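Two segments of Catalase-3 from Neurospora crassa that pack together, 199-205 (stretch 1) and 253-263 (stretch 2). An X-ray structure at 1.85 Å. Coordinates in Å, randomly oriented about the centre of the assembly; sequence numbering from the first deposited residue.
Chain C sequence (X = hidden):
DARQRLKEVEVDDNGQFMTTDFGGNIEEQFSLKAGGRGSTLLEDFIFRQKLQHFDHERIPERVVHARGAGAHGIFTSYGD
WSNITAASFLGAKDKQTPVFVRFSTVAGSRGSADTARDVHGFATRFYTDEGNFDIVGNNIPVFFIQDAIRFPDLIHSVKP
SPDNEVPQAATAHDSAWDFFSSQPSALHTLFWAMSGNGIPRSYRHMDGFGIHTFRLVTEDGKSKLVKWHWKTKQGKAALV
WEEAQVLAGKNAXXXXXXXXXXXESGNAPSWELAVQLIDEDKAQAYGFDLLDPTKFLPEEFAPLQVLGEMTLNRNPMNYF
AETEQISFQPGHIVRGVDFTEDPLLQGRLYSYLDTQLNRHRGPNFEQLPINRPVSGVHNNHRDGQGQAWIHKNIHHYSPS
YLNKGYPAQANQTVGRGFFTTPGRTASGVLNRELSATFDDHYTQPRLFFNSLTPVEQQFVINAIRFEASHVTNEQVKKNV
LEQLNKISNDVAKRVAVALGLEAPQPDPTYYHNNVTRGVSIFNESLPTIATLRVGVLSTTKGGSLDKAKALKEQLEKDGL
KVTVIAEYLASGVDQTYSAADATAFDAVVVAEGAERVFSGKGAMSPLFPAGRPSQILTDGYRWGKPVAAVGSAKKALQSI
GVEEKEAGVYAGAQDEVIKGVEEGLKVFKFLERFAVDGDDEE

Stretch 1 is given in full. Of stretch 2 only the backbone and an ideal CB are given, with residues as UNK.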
# COMPACT_ATOMS: atom_id res chain seq x y z
N ILE C 199 -28.09 23.50 -0.16
CA ILE C 199 -27.30 24.61 -0.70
C ILE C 199 -27.08 25.75 0.30
O ILE C 199 -27.50 26.90 0.06
CB ILE C 199 -27.90 25.17 -2.01
CG1 ILE C 199 -29.41 25.44 -1.84
CG2 ILE C 199 -27.68 24.21 -3.14
CD1 ILE C 199 -30.07 26.03 -3.12
N PRO C 200 -26.41 25.44 1.41
CA PRO C 200 -26.15 26.41 2.47
C PRO C 200 -25.27 27.54 1.97
O PRO C 200 -24.46 27.34 1.05
CB PRO C 200 -25.40 25.59 3.53
CG PRO C 200 -24.81 24.45 2.77
CD PRO C 200 -25.83 24.12 1.73
N ARG C 201 -25.43 28.70 2.58
CA ARG C 201 -24.62 29.88 2.28
C ARG C 201 -23.17 29.67 2.71
O ARG C 201 -22.24 30.16 2.06
CB ARG C 201 -25.23 31.11 2.97
CG ARG C 201 -24.27 32.26 3.19
CD ARG C 201 -23.69 32.80 1.87
NE ARG C 201 -22.91 34.00 2.16
CZ ARG C 201 -21.67 33.97 2.64
NH1 ARG C 201 -21.06 32.81 2.85
NH2 ARG C 201 -21.04 35.11 2.91
N SER C 202 -22.96 28.92 3.79
CA SER C 202 -21.60 28.58 4.23
C SER C 202 -21.65 27.49 5.28
O SER C 202 -22.73 27.15 5.77
CB SER C 202 -20.89 29.79 4.81
OG SER C 202 -21.22 29.95 6.18
N TYR C 203 -20.49 26.93 5.62
CA TYR C 203 -20.38 25.95 6.70
C TYR C 203 -20.83 26.61 7.99
O TYR C 203 -21.41 25.96 8.87
CB TYR C 203 -18.94 25.49 6.87
CG TYR C 203 -18.30 24.80 5.68
CD1 TYR C 203 -19.05 24.01 4.81
CD2 TYR C 203 -16.93 24.91 5.46
CE1 TYR C 203 -18.43 23.36 3.71
CE2 TYR C 203 -16.32 24.28 4.39
CZ TYR C 203 -17.06 23.51 3.53
OH TYR C 203 -16.40 22.90 2.47
N ARG C 204 -20.54 27.90 8.10
CA ARG C 204 -20.82 28.66 9.32
C ARG C 204 -22.31 28.89 9.53
O ARG C 204 -22.75 29.19 10.65
CB ARG C 204 -20.09 30.00 9.29
CG ARG C 204 -18.58 29.87 9.19
CD ARG C 204 -17.89 31.22 9.09
NE ARG C 204 -18.38 32.01 7.97
CZ ARG C 204 -18.99 33.18 8.07
NH1 ARG C 204 -19.19 33.74 9.26
NH2 ARG C 204 -19.40 33.81 6.97
N HIS C 205 -23.09 28.73 8.46
CA HIS C 205 -24.53 28.93 8.51
C HIS C 205 -25.32 27.62 8.39
O HIS C 205 -26.41 27.60 7.82
CB HIS C 205 -24.97 29.90 7.41
CG HIS C 205 -24.40 31.28 7.58
ND1 HIS C 205 -23.17 31.64 7.09
CD2 HIS C 205 -24.89 32.37 8.21
CE1 HIS C 205 -22.92 32.90 7.40
NE2 HIS C 205 -23.95 33.37 8.08
N UNK C 253 -14.42 27.12 -4.59
CA UNK C 253 -13.87 27.14 -3.24
C UNK C 253 -14.65 28.05 -2.30
O UNK C 253 -14.15 28.44 -1.24
CB UNK C 253 -12.41 27.58 -3.28
N UNK C 254 -15.87 28.38 -2.69
CA UNK C 254 -16.62 29.42 -1.98
C UNK C 254 -16.70 29.13 -0.48
O UNK C 254 -16.46 30.02 0.34
CB UNK C 254 -18.03 29.54 -2.56
N UNK C 255 -17.05 27.91 -0.12
CA UNK C 255 -17.25 27.59 1.30
C UNK C 255 -15.94 27.47 2.08
O UNK C 255 -15.83 27.96 3.21
CB UNK C 255 -18.03 26.28 1.43
N UNK C 256 -14.94 26.81 1.50
CA UNK C 256 -13.67 26.73 2.21
C UNK C 256 -13.02 28.11 2.32
O UNK C 256 -12.35 28.39 3.31
CB UNK C 256 -12.73 25.75 1.50
N UNK C 257 -13.20 28.96 1.31
CA UNK C 257 -12.71 30.34 1.42
C UNK C 257 -13.47 31.11 2.51
O UNK C 257 -12.86 31.86 3.28
CB UNK C 257 -12.85 31.06 0.08
N UNK C 258 -14.79 30.94 2.56
CA UNK C 258 -15.61 31.66 3.55
C UNK C 258 -15.14 31.33 4.98
O UNK C 258 -14.96 32.22 5.81
CB UNK C 258 -17.09 31.30 3.38
N UNK C 259 -14.92 30.06 5.26
CA UNK C 259 -14.48 29.63 6.59
C UNK C 259 -13.09 30.17 6.91
O UNK C 259 -12.84 30.68 8.01
CB UNK C 259 -14.48 28.10 6.69
N UNK C 260 -12.19 30.03 5.94
CA UNK C 260 -10.83 30.52 6.11
C UNK C 260 -10.85 32.00 6.42
O UNK C 260 -10.14 32.46 7.32
CB UNK C 260 -9.99 30.25 4.86
N UNK C 261 -11.65 32.75 5.67
CA UNK C 261 -11.68 34.21 5.79
C UNK C 261 -12.25 34.65 7.13
O UNK C 261 -11.75 35.58 7.76
CB UNK C 261 -12.50 34.82 4.65
N UNK C 262 -13.33 33.99 7.54
CA UNK C 262 -13.98 34.32 8.80
C UNK C 262 -12.98 34.16 9.93
O UNK C 262 -12.88 35.01 10.81
CB UNK C 262 -15.21 33.44 9.03
N UNK C 263 -12.23 33.07 9.90
CA UNK C 263 -11.25 32.80 10.94
C UNK C 263 -10.06 33.76 10.90
O UNK C 263 -9.61 34.25 11.94
CB UNK C 263 -10.75 31.36 10.81

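At position 253, just before the helix that runs from 254 onward, the ideal CB has nothing of stretch 1 within 5.5 Å; the position is an N-cap, where Asp, Asn, Ser or Thr are common. It is Asp253, whose side chain makes no capping bond.

The CB of position 254 points sideways and also lies clear of stretch 1, but a long side chain could reach the Arg201 guanidinium and carbonyl. An aromatic, a long aliphatic or Gln would suit. The residue is Phe254, with chi1 t: its CZ lies over one face of the guanidinium, 3.7 Å from Arg201 NH1, while the ring edge meets the Arg201 carbonyl, CE2 to O being 3.2 Å.

Position 255 points toward stretch 1, with its ideal CB 3.6 Å from Tyr203 CZ. Beyond lie the carbonyl oxygens of Pro200 and Arg201, which favour a donor such as His, Gln or Lys. His255 fills the place. Its NE2 gives a weak hydrogen bond to Pro200 O (2.9 Å, bent to 124°), Ser202 C lies over one ring face, and His255 CB sits over the face of the Tyr203 ring, 3.8 Å from its centroid, as a CH-pi contact.

At position 256 the CB points sideways, 4.8 Å from Tyr203 OH, so many polar or long side chains would be tolerated. Arg256 reaches the tyrosine through water 2, which is 2.8 Å from Arg256 NE and 2.7 Å from Tyr203 OH.

Position 257 is out of reach and unconstrained by stretch 1; Gln257 instead bonds within the helix to the side chain of position 261.

Position 258 points toward two arginines, its ideal CB 4.3 Å from Arg201 NH1 and 4.8 Å from Arg204 NE. This concentration of positive charge calls for a short acid. Asp258 forms salt bridges with both: OD2 accepts from Arg201 NH1 at 2.8 Å, and OD1 from Arg204 NE at 2.6 Å. Arg204 NH2 also donates to Asp258 OD2 (2.8 Å).

The CB of position 259 lies 4.2 Å from Tyr203 CD2, beside carbon-rich surface suited to Leu, Ile or Met. Leu259 places CD2 at the tyrosine ring edge, 3.9 Å from Tyr203 CD2.

Stretch 1 sets no preference at 260 or 261, where many helix-compatible residues would suit; they are Trp260 and Asp261, the latter accepting from Gln257 (NE2 to Asp261 OD1, 3.1 Å).

Position 262 points toward Arg204, its ideal CB already 3.5 Å from Arg204 CD, which favours a small residue. Ala262 lies over one face of the guanidinium.

Position 263 points sideways, with nothing of stretch 1 within 5.5 Å of its ideal CB, so many side chains would suit; it is Ile263.

Stretch 2 253-263: DFHRQDLWDAI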
# COMPACT_ATOMS: atom_id res chain seq x y z
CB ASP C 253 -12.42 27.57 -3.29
CG ASP C 253 -11.58 26.63 -4.14
OD1 ASP C 253 -11.55 25.43 -3.79
OD2 ASP C 253 -10.98 27.07 -5.15
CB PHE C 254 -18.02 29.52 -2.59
CG PHE C 254 -18.91 30.57 -1.94
CD1 PHE C 254 -18.69 31.93 -2.16
CD2 PHE C 254 -20.01 30.19 -1.18
CE1 PHE C 254 -19.51 32.89 -1.59
CE2 PHE C 254 -20.84 31.15 -0.61
CZ PHE C 254 -20.59 32.51 -0.82
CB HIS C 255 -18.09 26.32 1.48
CG HIS C 255 -19.54 26.50 1.16
ND1 HIS C 255 -20.40 25.44 0.96
CD2 HIS C 255 -20.29 27.63 1.01
CE1 HIS C 255 -21.61 25.90 0.69
NE2 HIS C 255 -21.57 27.22 0.71
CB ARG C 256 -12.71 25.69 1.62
CG ARG C 256 -12.22 25.94 0.22
CD ARG C 256 -11.17 24.89 -0.19
NE ARG C 256 -11.71 23.52 -0.06
CZ ARG C 256 -11.05 22.41 -0.37
NH1 ARG C 256 -9.81 22.48 -0.84
NH2 ARG C 256 -11.64 21.23 -0.22
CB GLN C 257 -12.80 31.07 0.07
CG GLN C 257 -12.09 32.42 0.05
CD GLN C 257 -10.57 32.29 -0.04
OE1 GLN C 257 -10.03 31.85 -1.05
NE2 GLN C 257 -9.88 32.69 1.03
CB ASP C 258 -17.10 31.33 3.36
CG ASP C 258 -17.94 31.73 4.55
OD1 ASP C 258 -17.86 31.05 5.61
OD2 ASP C 258 -18.70 32.72 4.44
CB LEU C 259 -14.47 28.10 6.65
CG LEU C 259 -13.99 27.47 7.95
CD1 LEU C 259 -14.87 27.90 9.10
CD2 LEU C 259 -13.96 25.95 7.81
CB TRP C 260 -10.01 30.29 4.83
CG TRP C 260 -8.53 30.57 5.01
CD1 TRP C 260 -7.89 31.77 4.87
CD2 TRP C 260 -7.53 29.61 5.37
NE1 TRP C 260 -6.54 31.61 5.12
CE2 TRP C 260 -6.29 30.30 5.43
CE3 TRP C 260 -7.55 28.24 5.65
CZ2 TRP C 260 -5.09 29.66 5.75
CZ3 TRP C 260 -6.35 27.60 5.96
CH2 TRP C 260 -5.14 28.31 6.01
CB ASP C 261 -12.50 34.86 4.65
CG ASP C 261 -11.77 34.90 3.33
OD1 ASP C 261 -10.54 34.66 3.29
OD2 ASP C 261 -12.43 35.18 2.31
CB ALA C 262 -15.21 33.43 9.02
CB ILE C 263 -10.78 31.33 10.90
CG1 ILE C 263 -11.95 30.41 11.30
CG2 ILE C 263 -9.57 31.12 11.81
CD1 ILE C 263 -11.67 28.92 11.12
O HOH W 1 -18.46 35.67 4.51
O HOH W 2 -14.29 22.74 0.73
O HOH W 3 -17.84 28.30 5.23
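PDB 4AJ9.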